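Local coordinates for phosphoribosylaminoimidazole-succinocarboxamide synthase (Pyrococcus horikoshii, PDB 4O7T), which catalyses the ATP-dependent joining of L-aspartate to carboxyaminoimidazole ribonucleotide, forming SAICAR, ADP and phosphate in de novo purine biosynthesis, at residues A31-G36 with V212-K217; Y86-V91 with D144-I149; N94-S99 with E108-P113; L23-K28 with N76-E81. All blocks are in the same frame, centred on the assembly; numbering follows the deposited sequence.

Contact 1: residues A31-G36 with V212-K217; sequences ATAFDG and VFRFDK. With ASP (aspartic acid), chain D.
Arg-214 reaches from the last turn of helix 211-214 past Ala-33 to a bound aspartic acid. Its CB lies 4.2 Å from CZ of Phe-34. Its CG packs on CB of Ala-33 at 3.9 Å. From CG to NE the chain is extended (chi2 -173°, chi3 -167°), and this carries the guanidinium out to the ligand. There NH1 gives a nearly straight hydrogen bond of 2.7 Å to ligand OXT. A second, weak bond runs from NE of Arg-214 to the same oxygen. Lys-210 NZ also hydrogen-bonds the ligand. The ligand carboxylate meets the edge of the guanidinium, near its plane. NH2 forms a salt bridge with Asp-211, which would restrict rotation of the group.

Phe-34 brings a ring edge to Phe-215. CZ of Phe-34 stands 3.7 Å from CE1 of Phe-215 in an offset edge-to-face pair with planes at 60°. On the strand side, CB of Ala-31 sits over one face of the Phe-213 ring, a CH-pi contact.

The 31-36 segment also meets the ligand, with Asp-35 N 2.9 Å from ligand OD1. The arrangement is an amino-acid binding site, consistent with the L-aspartate substrate pocket of SAICAR synthetase.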
# COMPACT_ATOMS: atom_id res chain seq x y z
N ALA A 31 -18.80 -20.89 -2.30
CA ALA A 31 -17.50 -20.35 -2.67
C ALA A 31 -17.67 -19.21 -3.68
O ALA A 31 -18.48 -19.32 -4.62
CB ALA A 31 -16.61 -21.45 -3.24
N THR A 32 -16.93 -18.12 -3.48
CA THR A 32 -16.90 -17.00 -4.42
C THR A 32 -15.46 -16.54 -4.69
O THR A 32 -14.58 -16.70 -3.86
CB THR A 32 -17.71 -15.77 -3.95
OG1 THR A 32 -17.00 -15.09 -2.91
CG2 THR A 32 -19.08 -16.17 -3.44
N ALA A 33 -15.24 -15.97 -5.87
CA ALA A 33 -13.94 -15.45 -6.23
C ALA A 33 -14.11 -14.23 -7.10
O ALA A 33 -15.21 -13.94 -7.57
CB ALA A 33 -13.11 -16.50 -6.95
N PHE A 34 -13.00 -13.52 -7.30
CA PHE A 34 -12.94 -12.35 -8.16
C PHE A 34 -14.03 -11.35 -7.78
O PHE A 34 -14.94 -11.06 -8.55
CB PHE A 34 -12.98 -12.77 -9.63
CG PHE A 34 -11.99 -13.86 -9.97
CD1 PHE A 34 -10.62 -13.66 -9.78
CD2 PHE A 34 -12.42 -15.08 -10.48
CE1 PHE A 34 -9.71 -14.65 -10.08
CE2 PHE A 34 -11.51 -16.08 -10.79
CZ PHE A 34 -10.15 -15.87 -10.59
N ASP A 35 -13.90 -10.86 -6.55
CA ASP A 35 -14.84 -9.91 -5.96
C ASP A 35 -16.27 -10.44 -6.10
O ASP A 35 -17.16 -9.72 -6.56
CB ASP A 35 -14.69 -8.52 -6.61
CG ASP A 35 -14.49 -7.41 -5.59
OD1 ASP A 35 -14.70 -7.67 -4.38
OD2 ASP A 35 -14.13 -6.29 -5.98
N GLY A 36 -16.46 -11.70 -5.73
CA GLY A 36 -17.78 -12.34 -5.72
C GLY A 36 -18.44 -12.60 -7.07
O GLY A 36 -19.60 -13.03 -7.12
N VAL A 212 -7.46 -23.72 -6.60
CA VAL A 212 -8.06 -24.82 -7.37
C VAL A 212 -9.43 -24.40 -7.96
O VAL A 212 -9.71 -24.66 -9.13
CB VAL A 212 -8.17 -26.09 -6.49
CG1 VAL A 212 -9.13 -27.11 -7.08
CG2 VAL A 212 -6.79 -26.70 -6.28
N PHE A 213 -10.25 -23.73 -7.15
CA PHE A 213 -11.52 -23.16 -7.64
C PHE A 213 -11.30 -21.87 -8.42
O PHE A 213 -11.91 -21.68 -9.47
CB PHE A 213 -12.50 -22.95 -6.48
CG PHE A 213 -13.65 -22.03 -6.80
CD1 PHE A 213 -14.64 -22.40 -7.72
CD2 PHE A 213 -13.77 -20.81 -6.15
CE1 PHE A 213 -15.71 -21.55 -7.99
CE2 PHE A 213 -14.83 -19.97 -6.42
CZ PHE A 213 -15.80 -20.33 -7.35
N ARG A 214 -10.44 -20.99 -7.93
CA ARG A 214 -10.21 -19.71 -8.59
C ARG A 214 -9.78 -19.88 -10.06
O ARG A 214 -10.25 -19.15 -10.93
CB ARG A 214 -9.18 -18.86 -7.83
CG ARG A 214 -9.68 -18.26 -6.52
CD ARG A 214 -8.63 -17.30 -5.97
NE ARG A 214 -8.89 -16.92 -4.58
CZ ARG A 214 -8.25 -17.42 -3.52
NH1 ARG A 214 -8.57 -16.99 -2.31
NH2 ARG A 214 -7.30 -18.34 -3.65
N PHE A 215 -8.90 -20.85 -10.33
CA PHE A 215 -8.30 -21.00 -11.66
C PHE A 215 -8.54 -22.37 -12.31
O PHE A 215 -7.80 -22.75 -13.23
CB PHE A 215 -6.80 -20.67 -11.61
CG PHE A 215 -6.50 -19.29 -11.10
CD1 PHE A 215 -6.88 -18.16 -11.83
CD2 PHE A 215 -5.87 -19.11 -9.88
CE1 PHE A 215 -6.63 -16.89 -11.35
CE2 PHE A 215 -5.61 -17.84 -9.39
CZ PHE A 215 -5.99 -16.73 -10.13
N ASP A 216 -9.55 -23.09 -11.83
CA ASP A 216 -9.95 -24.39 -12.38
C ASP A 216 -8.78 -25.37 -12.44
O ASP A 216 -8.56 -26.03 -13.45
CB ASP A 216 -10.61 -24.21 -13.76
CG ASP A 216 -11.77 -23.23 -13.73
OD1 ASP A 216 -12.56 -23.25 -12.77
OD2 ASP A 216 -11.89 -22.42 -14.67
N LYS A 217 -8.04 -25.46 -11.34
CA LYS A 217 -6.85 -26.32 -11.27
C LYS A 217 -7.20 -27.76 -10.91
O LYS A 217 -6.31 -28.60 -10.78
CB LYS A 217 -5.86 -25.77 -10.24
CG LYS A 217 -5.04 -24.57 -10.67
CD LYS A 217 -4.56 -23.83 -9.43
CE LYS A 217 -3.37 -22.93 -9.70
NZ LYS A 217 -2.11 -23.69 -9.54
N ASP D . -10.56 -14.28 -5.55
CA ASP D . -10.74 -13.49 -4.29
C ASP D . -11.13 -14.36 -3.10
O ASP D . -12.32 -14.55 -2.83
CB ASP D . -11.78 -12.38 -4.48
CG ASP D . -11.20 -11.14 -5.11
OD1 ASP D . -11.72 -10.04 -4.82
OD2 ASP D . -10.23 -11.25 -5.89
OXT ASP D . -10.27 -14.86 -2.38

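Contact 2: residues Y86-V91 with D144-I149; sequences YPLEVV and DEIKKI. With TMP (thymidine-5'-phosphate), chain B.
Tyr-86 and Glu-145 join strand 84-93 to helix 143-165, where the helix packs on one face of the large antiparallel sheet. The axes of strand 88-91 and helix 144-149 approach to 11.5 Å at 44°, a spacing filled by side chains.

Ile-149 is central. Its CG1 stands beside the backbone N and chi2 is 164°, which puts CD1 at the far end of an extended branch. CD1 ends over the centre of the Tyr-86 ring, 4.1 Å from the centroid, as a CH-pi contact. The other branch, CG2, is anti to the backbone N and meets CG2 of Val-90 at 3.8 Å. One isoleucine thus touches three strand residues: CD1 meets Tyr-86 and also CD1 of Leu-88, and CG2 meets Val-90.

Leu-88 and Ile-146 cross at about a right angle, CD1 to CD1 at 4.0 Å. Ile-141 and Phe-178 border this apolar layer.

Glu-145 is extended beyond CG and takes its carboxylate to the rim of the Tyr-86 ring. Lys-180 pairs with OE2, and Ser-142 bonds to OE1, so both oxygens are held. The Tyr-86 hydroxyl donates to OE2 of Glu-145 at 2.5 Å, on the anti side of that oxygen and 18° out of the carboxylate plane.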
# COMPACT_ATOMS: atom_id res chain seq x y z
N TYR A 86 -11.42 -4.90 13.80
CA TYR A 86 -10.69 -3.93 12.98
C TYR A 86 -11.16 -4.12 11.54
O TYR A 86 -11.35 -5.24 11.11
CB TYR A 86 -9.19 -4.17 13.05
CG TYR A 86 -8.60 -3.81 14.39
CD1 TYR A 86 -8.37 -2.47 14.72
CD2 TYR A 86 -8.24 -4.79 15.30
CE1 TYR A 86 -7.82 -2.11 15.93
CE2 TYR A 86 -7.67 -4.44 16.53
CZ TYR A 86 -7.46 -3.10 16.83
OH TYR A 86 -6.91 -2.70 18.04
N PRO A 87 -11.35 -3.02 10.80
CA PRO A 87 -11.73 -3.17 9.40
C PRO A 87 -10.50 -3.48 8.50
O PRO A 87 -10.21 -2.72 7.56
CB PRO A 87 -12.37 -1.81 9.06
CG PRO A 87 -11.67 -0.84 9.97
CD PRO A 87 -11.32 -1.60 11.23
N LEU A 88 -9.81 -4.59 8.79
CA LEU A 88 -8.59 -4.97 8.07
C LEU A 88 -8.57 -6.42 7.62
O LEU A 88 -9.11 -7.32 8.30
CB LEU A 88 -7.33 -4.71 8.92
CG LEU A 88 -7.03 -3.28 9.41
CD1 LEU A 88 -5.92 -3.31 10.47
CD2 LEU A 88 -6.66 -2.37 8.25
N GLU A 89 -7.93 -6.65 6.49
CA GLU A 89 -7.44 -7.97 6.14
C GLU A 89 -5.92 -7.86 6.15
O GLU A 89 -5.35 -6.98 5.50
CB GLU A 89 -8.03 -8.43 4.80
CG GLU A 89 -9.55 -8.51 4.87
CD GLU A 89 -10.23 -9.05 3.62
OE1 GLU A 89 -11.46 -8.84 3.50
OE2 GLU A 89 -9.57 -9.68 2.77
N VAL A 90 -5.28 -8.71 6.95
CA VAL A 90 -3.84 -8.65 7.16
C VAL A 90 -3.24 -9.86 6.45
O VAL A 90 -3.50 -11.01 6.83
CB VAL A 90 -3.49 -8.67 8.67
CG1 VAL A 90 -1.98 -8.49 8.88
CG2 VAL A 90 -4.25 -7.56 9.39
N VAL A 91 -2.45 -9.59 5.42
CA VAL A 91 -1.97 -10.66 4.58
C VAL A 91 -0.47 -10.86 4.84
O VAL A 91 0.32 -9.91 4.76
CB VAL A 91 -2.26 -10.40 3.08
CG1 VAL A 91 -1.61 -11.48 2.20
CG2 VAL A 91 -3.76 -10.33 2.80
N ASP A 144 0.66 2.01 17.35
CA ASP A 144 0.89 0.96 18.36
C ASP A 144 0.06 -0.29 18.04
O ASP A 144 0.54 -1.42 18.12
CB ASP A 144 0.52 1.50 19.75
CG ASP A 144 0.35 0.40 20.78
OD1 ASP A 144 1.37 -0.20 21.18
OD2 ASP A 144 -0.80 0.15 21.21
N GLU A 145 -1.20 -0.06 17.69
CA GLU A 145 -2.11 -1.15 17.36
C GLU A 145 -1.67 -1.90 16.09
O GLU A 145 -1.63 -3.13 16.09
CB GLU A 145 -3.54 -0.62 17.19
CG GLU A 145 -4.26 -0.36 18.51
CD GLU A 145 -5.54 0.40 18.27
OE1 GLU A 145 -5.47 1.61 18.01
OE2 GLU A 145 -6.62 -0.20 18.33
N ILE A 146 -1.35 -1.15 15.03
CA ILE A 146 -0.85 -1.75 13.78
C ILE A 146 0.37 -2.61 14.06
O ILE A 146 0.43 -3.77 13.65
CB ILE A 146 -0.54 -0.67 12.71
CG1 ILE A 146 -1.83 -0.14 12.08
CG2 ILE A 146 0.39 -1.23 11.64
CD1 ILE A 146 -2.68 -1.19 11.37
N LYS A 147 1.33 -2.05 14.80
CA LYS A 147 2.53 -2.78 15.21
C LYS A 147 2.26 -4.08 15.99
O LYS A 147 2.89 -5.10 15.70
CB LYS A 147 3.45 -1.86 16.04
CG LYS A 147 4.29 -0.91 15.19
CD LYS A 147 5.20 -0.06 16.05
CE LYS A 147 5.89 1.02 15.22
NZ LYS A 147 6.27 2.19 16.07
N LYS A 148 1.36 -4.05 16.98
CA LYS A 148 0.94 -5.28 17.68
C LYS A 148 0.31 -6.30 16.70
O LYS A 148 0.62 -7.49 16.76
CB LYS A 148 -0.07 -4.99 18.80
CG LYS A 148 0.54 -4.52 20.11
CD LYS A 148 -0.56 -4.25 21.14
CE LYS A 148 -0.01 -3.80 22.49
NZ LYS A 148 0.69 -2.48 22.38
N ILE A 149 -0.57 -5.81 15.83
CA ILE A 149 -1.22 -6.65 14.80
C ILE A 149 -0.18 -7.34 13.89
O ILE A 149 -0.26 -8.55 13.67
CB ILE A 149 -2.23 -5.83 13.95
CG1 ILE A 149 -3.46 -5.45 14.78
CG2 ILE A 149 -2.62 -6.58 12.68
CD1 ILE A 149 -4.30 -4.34 14.19
P TMP B . -4.04 -12.11 -3.01
O1P TMP B . -5.34 -12.13 -3.73
O2P TMP B . -3.72 -10.75 -2.43
O3P TMP B . -2.88 -12.81 -3.69
O5' TMP B . -4.36 -13.05 -1.74
C5' TMP B . -3.41 -13.26 -0.69
C4' TMP B . -3.96 -14.28 0.30
O4' TMP B . -5.06 -13.73 1.03
C3' TMP B . -4.46 -15.57 -0.35
O3' TMP B . -4.01 -16.65 0.44
C2' TMP B . -5.96 -15.59 -0.19
C1' TMP B . -6.24 -14.56 0.89
N1 TMP B . -7.42 -13.75 0.57
C2 TMP B . -8.60 -13.88 1.34
O2 TMP B . -8.63 -14.70 2.28
N3 TMP B . -9.71 -13.15 1.08
C4 TMP B . -9.71 -12.27 0.06
O4 TMP B . -10.74 -11.60 -0.19
C5 TMP B . -8.49 -12.09 -0.77
C5M TMP B . -8.45 -11.11 -1.92
C6 TMP B . -7.38 -12.87 -0.47

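Contact 3: residues N94-S99 with E108-P113; sequences NVVAGS and EGYELP. With TMP (thymidine-5'-phosphate), chain B.
Val-95 and Glu-111 form an antiparallel, non-hydrogen-bonded bridge pair, with CA atoms 4.7 Å apart. Three backbone hydrogen bonds hold the two segments. Leu-112 N bonds to Asn-94 O. The bonds from Val-96 N to Tyr-110 O and from Gly-109 N to Val-96 O are both 2.8 Å long and nearly straight. CA of Val-95 also makes a CA-H...O contact with Tyr-110 O.

Apolar packing follows the same line. CG2 of Val-96 lies beside the backbone N, and from there it touches CB of Tyr-110 and CD2 of Leu-112, each at 3.8 Å. CG1 of Val-95 instead meets CA of Gly-109 at 3.6 Å. Trp-200 and Val-172 pack on Val-95 from strands 197-201 and 169-180.

The polar contacts lie toward the ligand. A water accepts from Gly-98 N and donates to OE2 of Glu-108, with both bonds at 2.7 Å. That OE2 is also paired with Lys-101. Ser-99 grips the phosphate of thymidine-5'-phosphate twice, through N to O3P (2.9 Å) and through OG to O2P (2.7 Å). Its chi1 of 71° places OG between the backbone N and the carbonyl carbon, on the phosphate side. CA of Gly-98, at a positive phi of 54°, comes 3.4 Å from O3P.

Backbone bonds and the water bridge thus tie both ends of the loop together. This geometry would hold the Gly-98 and Ser-99 backbone that meets the phosphate.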
# COMPACT_ATOMS: atom_id res chain seq x y z
N ASN A 94 5.02 -15.42 2.06
CA ASN A 94 6.34 -16.07 2.10
C ASN A 94 6.89 -16.35 0.71
O ASN A 94 8.10 -16.26 0.48
CB ASN A 94 6.26 -17.38 2.89
CG ASN A 94 5.79 -17.17 4.32
OD1 ASN A 94 6.36 -16.35 5.05
ND2 ASN A 94 4.74 -17.89 4.73
N VAL A 95 5.98 -16.68 -0.21
CA VAL A 95 6.32 -17.09 -1.57
C VAL A 95 5.46 -16.23 -2.51
O VAL A 95 4.28 -16.02 -2.22
CB VAL A 95 6.01 -18.60 -1.75
CG1 VAL A 95 6.09 -19.01 -3.21
CG2 VAL A 95 6.98 -19.44 -0.91
N VAL A 96 6.06 -15.71 -3.58
CA VAL A 96 5.31 -14.87 -4.53
C VAL A 96 4.18 -15.63 -5.22
O VAL A 96 4.38 -16.70 -5.82
CB VAL A 96 6.22 -14.20 -5.59
CG1 VAL A 96 5.39 -13.41 -6.58
CG2 VAL A 96 7.24 -13.29 -4.93
N ALA A 97 2.98 -15.06 -5.12
CA ALA A 97 1.78 -15.63 -5.74
C ALA A 97 0.70 -14.55 -5.80
O ALA A 97 0.83 -13.52 -5.16
CB ALA A 97 1.28 -16.81 -4.93
N GLY A 98 -0.37 -14.81 -6.55
CA GLY A 98 -1.54 -13.93 -6.55
C GLY A 98 -1.23 -12.48 -6.86
O GLY A 98 -0.41 -12.19 -7.75
N SER A 99 -1.84 -11.57 -6.11
CA SER A 99 -1.71 -10.12 -6.38
C SER A 99 -0.29 -9.58 -6.20
O SER A 99 0.05 -8.52 -6.76
CB SER A 99 -2.68 -9.31 -5.52
OG SER A 99 -2.26 -9.34 -4.16
N GLU A 108 5.91 -16.05 -9.99
CA GLU A 108 5.16 -16.99 -9.18
C GLU A 108 6.11 -18.05 -8.63
O GLU A 108 6.83 -18.69 -9.40
CB GLU A 108 4.14 -17.67 -10.09
CG GLU A 108 3.43 -18.84 -9.47
CD GLU A 108 2.01 -18.50 -9.06
OE1 GLU A 108 1.29 -19.43 -8.65
OE2 GLU A 108 1.61 -17.33 -9.16
N GLY A 109 6.13 -18.25 -7.31
CA GLY A 109 7.01 -19.27 -6.73
C GLY A 109 8.34 -18.76 -6.20
O GLY A 109 9.06 -19.48 -5.52
N TYR A 110 8.66 -17.51 -6.50
CA TYR A 110 9.84 -16.86 -5.92
C TYR A 110 9.78 -16.89 -4.39
O TYR A 110 8.78 -16.49 -3.79
CB TYR A 110 9.93 -15.44 -6.43
CG TYR A 110 11.18 -14.66 -6.06
CD1 TYR A 110 12.22 -14.50 -6.97
CD2 TYR A 110 11.29 -14.03 -4.80
CE1 TYR A 110 13.36 -13.77 -6.65
CE2 TYR A 110 12.42 -13.28 -4.47
CZ TYR A 110 13.44 -13.16 -5.40
OH TYR A 110 14.55 -12.42 -5.07
N GLU A 111 10.84 -17.39 -3.77
CA GLU A 111 10.94 -17.42 -2.32
C GLU A 111 11.39 -16.07 -1.78
O GLU A 111 12.51 -15.63 -2.07
CB GLU A 111 11.95 -18.47 -1.90
CG GLU A 111 12.34 -18.41 -0.43
CD GLU A 111 11.82 -19.62 0.31
OE1 GLU A 111 10.61 -19.90 0.17
OE2 GLU A 111 12.63 -20.29 0.99
N LEU A 112 10.54 -15.42 -0.99
CA LEU A 112 10.90 -14.10 -0.42
C LEU A 112 12.03 -14.21 0.61
O LEU A 112 12.07 -15.17 1.37
CB LEU A 112 9.68 -13.39 0.18
CG LEU A 112 8.56 -13.10 -0.82
CD1 LEU A 112 7.27 -12.74 -0.09
CD2 LEU A 112 8.97 -12.00 -1.80
N PRO A 113 12.94 -13.20 0.64
CA PRO A 113 14.05 -13.24 1.60
C PRO A 113 13.55 -13.10 3.03
O PRO A 113 14.21 -13.55 3.97
CB PRO A 113 14.94 -12.04 1.19
CG PRO A 113 14.03 -11.13 0.40
CD PRO A 113 12.99 -12.01 -0.23
P TMP B . -4.04 -12.11 -3.01
O1P TMP B . -5.34 -12.13 -3.73
O2P TMP B . -3.72 -10.75 -2.43
O3P TMP B . -2.88 -12.81 -3.69
O5' TMP B . -4.36 -13.05 -1.74
C5' TMP B . -3.41 -13.26 -0.69
C4' TMP B . -3.96 -14.28 0.30
O4' TMP B . -5.06 -13.73 1.03
C3' TMP B . -4.46 -15.57 -0.35
O3' TMP B . -4.01 -16.65 0.44
C2' TMP B . -5.96 -15.59 -0.19
C1' TMP B . -6.24 -14.56 0.89
N1 TMP B . -7.42 -13.75 0.57
C2 TMP B . -8.60 -13.88 1.34
O2 TMP B . -8.63 -14.70 2.28
N3 TMP B . -9.71 -13.15 1.08
C4 TMP B . -9.71 -12.27 0.06
O4 TMP B . -10.74 -11.60 -0.19
C5 TMP B . -8.49 -12.09 -0.77
C5M TMP B . -8.45 -11.11 -1.92
C6 TMP B . -7.38 -12.87 -0.47
O HOH W 1 -0.81 -17.06 -8.01

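Contact 4: residues L23-K28 with N76-E81; sequences LIMEFK and NRLIVE. With ADP (adenosine-5'-diphosphate), chain C.
Leu-23 and Val-80 pair next to the adenine of bound ADP, and the strand end itself binds the base. Glu-81 uses its main-chain O to accept a short 2.6 Å hydrogen bond from ADP N6. CD2 of Leu-23 lies 3.9 Å from N1 of the same base.

Strands 22-27 and 77-81 are neighbours in a four-stranded antiparallel sheet. Leu-23 with Val-80 and Met-25 with Leu-78 are hydrogen-bonded pairs, each with two bonds. Phe-27 N adds a bond to Asn-76 O.

On one face, Met-25 and Leu-78 lie side by side. The Met-25 chain bends at chi3 (67°), and its CE touches CD1 of Leu-78 at 3.9 Å. The edge of the Phe-27 ring meets CG of Leu-78, CE2 to CG at 3.8 Å. Helix 45-62 packs on this face through Ser-53 and Val-54.

On the other face, CD1 of Ile-24 meets CG1 of Ile-79. Glu-26 and Arg-77 run alongside through their CG atoms, 3.9 Å apart, while NE of Arg-77 bonds to Ala-73 O.

The arrangement is consistent with reading of the adenine amino group by the Glu-81 carbonyl, with CD2 of Leu-23 above the plane of the base near N1. Leu-83 N is a further hydrogen-bond partner of ADP.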
# COMPACT_ATOMS: atom_id res chain seq x y z
N LEU A 23 -20.72 -15.29 19.81
CA LEU A 23 -21.57 -15.58 18.68
C LEU A 23 -21.24 -16.93 18.04
O LEU A 23 -20.27 -17.60 18.42
CB LEU A 23 -21.57 -14.44 17.66
CG LEU A 23 -20.29 -14.12 16.91
CD1 LEU A 23 -20.62 -13.80 15.46
CD2 LEU A 23 -19.54 -12.98 17.56
N ILE A 24 -22.08 -17.32 17.09
CA ILE A 24 -21.87 -18.55 16.34
C ILE A 24 -21.26 -18.17 15.01
O ILE A 24 -21.72 -17.25 14.35
CB ILE A 24 -23.20 -19.33 16.13
CG1 ILE A 24 -23.70 -19.91 17.46
CG2 ILE A 24 -23.05 -20.43 15.09
CD1 ILE A 24 -22.70 -20.79 18.19
N MET A 25 -20.19 -18.86 14.63
CA MET A 25 -19.62 -18.71 13.31
C MET A 25 -19.90 -19.98 12.53
O MET A 25 -19.38 -21.05 12.85
CB MET A 25 -18.10 -18.44 13.39
CG MET A 25 -17.44 -18.20 12.04
SD MET A 25 -15.75 -17.55 12.14
CE MET A 25 -14.86 -18.93 12.84
N GLU A 26 -20.74 -19.87 11.51
CA GLU A 26 -21.15 -21.02 10.72
C GLU A 26 -20.53 -20.95 9.33
O GLU A 26 -20.66 -19.95 8.64
CB GLU A 26 -22.67 -21.05 10.62
CG GLU A 26 -23.27 -22.16 9.78
CD GLU A 26 -24.78 -22.01 9.67
OE1 GLU A 26 -25.27 -21.80 8.54
OE2 GLU A 26 -25.46 -22.05 10.71
N PHE A 27 -19.88 -22.04 8.93
CA PHE A 27 -19.22 -22.14 7.62
C PHE A 27 -20.17 -22.77 6.59
O PHE A 27 -20.74 -23.84 6.82
CB PHE A 27 -17.96 -23.00 7.75
CG PHE A 27 -16.85 -22.36 8.55
CD1 PHE A 27 -15.73 -21.83 7.91
CD2 PHE A 27 -16.90 -22.30 9.94
CE1 PHE A 27 -14.69 -21.26 8.63
CE2 PHE A 27 -15.87 -21.73 10.67
CZ PHE A 27 -14.76 -21.21 10.02
N LYS A 28 -20.33 -22.10 5.45
CA LYS A 28 -21.27 -22.55 4.42
C LYS A 28 -20.51 -23.23 3.29
O LYS A 28 -19.30 -23.08 3.17
CB LYS A 28 -22.10 -21.37 3.89
CG LYS A 28 -22.90 -20.62 4.95
CD LYS A 28 -23.57 -19.37 4.40
N ASN A 76 -20.75 -27.58 11.28
CA ASN A 76 -20.08 -26.50 10.58
C ASN A 76 -20.02 -25.21 11.40
O ASN A 76 -19.64 -24.16 10.88
CB ASN A 76 -20.79 -26.25 9.24
CG ASN A 76 -20.72 -27.45 8.30
OD1 ASN A 76 -20.23 -28.53 8.66
ND2 ASN A 76 -21.21 -27.26 7.08
N ARG A 77 -20.40 -25.29 12.68
CA ARG A 77 -20.54 -24.10 13.53
C ARG A 77 -19.48 -24.06 14.64
O ARG A 77 -19.21 -25.08 15.30
CB ARG A 77 -21.94 -24.04 14.16
CG ARG A 77 -23.10 -24.14 13.17
CD ARG A 77 -24.45 -24.23 13.90
NE ARG A 77 -24.62 -25.52 14.58
CZ ARG A 77 -25.33 -26.55 14.10
NH1 ARG A 77 -25.96 -26.44 12.94
NH2 ARG A 77 -25.42 -27.68 14.80
N LEU A 78 -18.86 -22.90 14.82
CA LEU A 78 -17.95 -22.69 15.95
C LEU A 78 -18.51 -21.65 16.90
O LEU A 78 -19.20 -20.73 16.48
CB LEU A 78 -16.55 -22.23 15.51
CG LEU A 78 -15.75 -22.81 14.33
CD1 LEU A 78 -14.28 -22.41 14.50
CD2 LEU A 78 -15.88 -24.31 14.19
N ILE A 79 -18.19 -21.80 18.18
CA ILE A 79 -18.50 -20.78 19.18
C ILE A 79 -17.28 -19.89 19.30
O ILE A 79 -16.18 -20.37 19.55
CB ILE A 79 -18.85 -21.37 20.56
CG1 ILE A 79 -20.02 -22.37 20.46
CG2 ILE A 79 -19.20 -20.25 21.54
CD1 ILE A 79 -20.23 -23.22 21.70
N VAL A 80 -17.47 -18.59 19.11
CA VAL A 80 -16.36 -17.64 19.18
C VAL A 80 -16.71 -16.42 20.02
O VAL A 80 -17.88 -16.06 20.18
CB VAL A 80 -15.87 -17.17 17.78
CG1 VAL A 80 -15.26 -18.33 16.99
CG2 VAL A 80 -16.97 -16.47 16.99
N GLU A 81 -15.66 -15.80 20.54
CA GLU A 81 -15.75 -14.55 21.27
C GLU A 81 -16.15 -13.41 20.34
O GLU A 81 -15.54 -13.21 19.29
CB GLU A 81 -14.38 -14.25 21.88
CG GLU A 81 -14.40 -13.18 22.95
CD GLU A 81 -13.01 -12.80 23.42
OE1 GLU A 81 -12.01 -13.39 22.96
OE2 GLU A 81 -12.93 -11.90 24.27
PB ADP C . -14.98 -12.33 5.84
O1B ADP C . -14.28 -11.91 7.10
O2B ADP C . -14.20 -13.23 4.93
O3B ADP C . -15.68 -11.18 5.15
PA ADP C . -17.73 -13.11 5.98
O1A ADP C . -17.96 -11.85 5.19
O2A ADP C . -18.24 -14.43 5.45
O3A ADP C . -16.17 -13.30 6.35
O5' ADP C . -18.41 -12.88 7.43
C5' ADP C . -17.67 -12.82 8.64
C4' ADP C . -17.77 -11.43 9.27
O4' ADP C . -17.72 -11.56 10.69
C3' ADP C . -16.58 -10.56 8.89
O3' ADP C . -17.01 -9.21 8.77
C2' ADP C . -15.63 -10.70 10.06
O2' ADP C . -14.80 -9.56 10.26
C1' ADP C . -16.59 -10.86 11.23
N9 ADP C . -15.98 -11.58 12.39
C8 ADP C . -15.12 -12.61 12.36
N7 ADP C . -14.79 -13.00 13.62
C5 ADP C . -15.45 -12.20 14.48
C6 ADP C . -15.57 -12.05 15.95
N6 ADP C . -14.90 -12.85 16.79
N1 ADP C . -16.37 -11.07 16.44
C2 ADP C . -17.06 -10.24 15.63
N3 ADP C . -17.01 -10.33 14.29
C4 ADP C . -16.24 -11.26 13.66

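The four contacts lie around ligands bound in one active-site region. Contact 1 binds the aspartic acid, and its Arg-214 comes about 4 Å from the thymidine-5'-phosphate. Contacts 2 and 3 both touch that nucleotide, contact 2 from strand 84-93 and contact 3 from the loop that leads on to strand 111-121. Their centres are 22 Å apart, and contact 3 is nested within the loop closed by contact 2. Contact 4 belongs to a separate four-stranded sheet and meets the adenine of ADP. Contacts 3 and 4 lie on opposite sides of the chain centre, with centres 32 Å apart. Contacts 1 and 3 approach to about 6 Å between nearest atoms without touching.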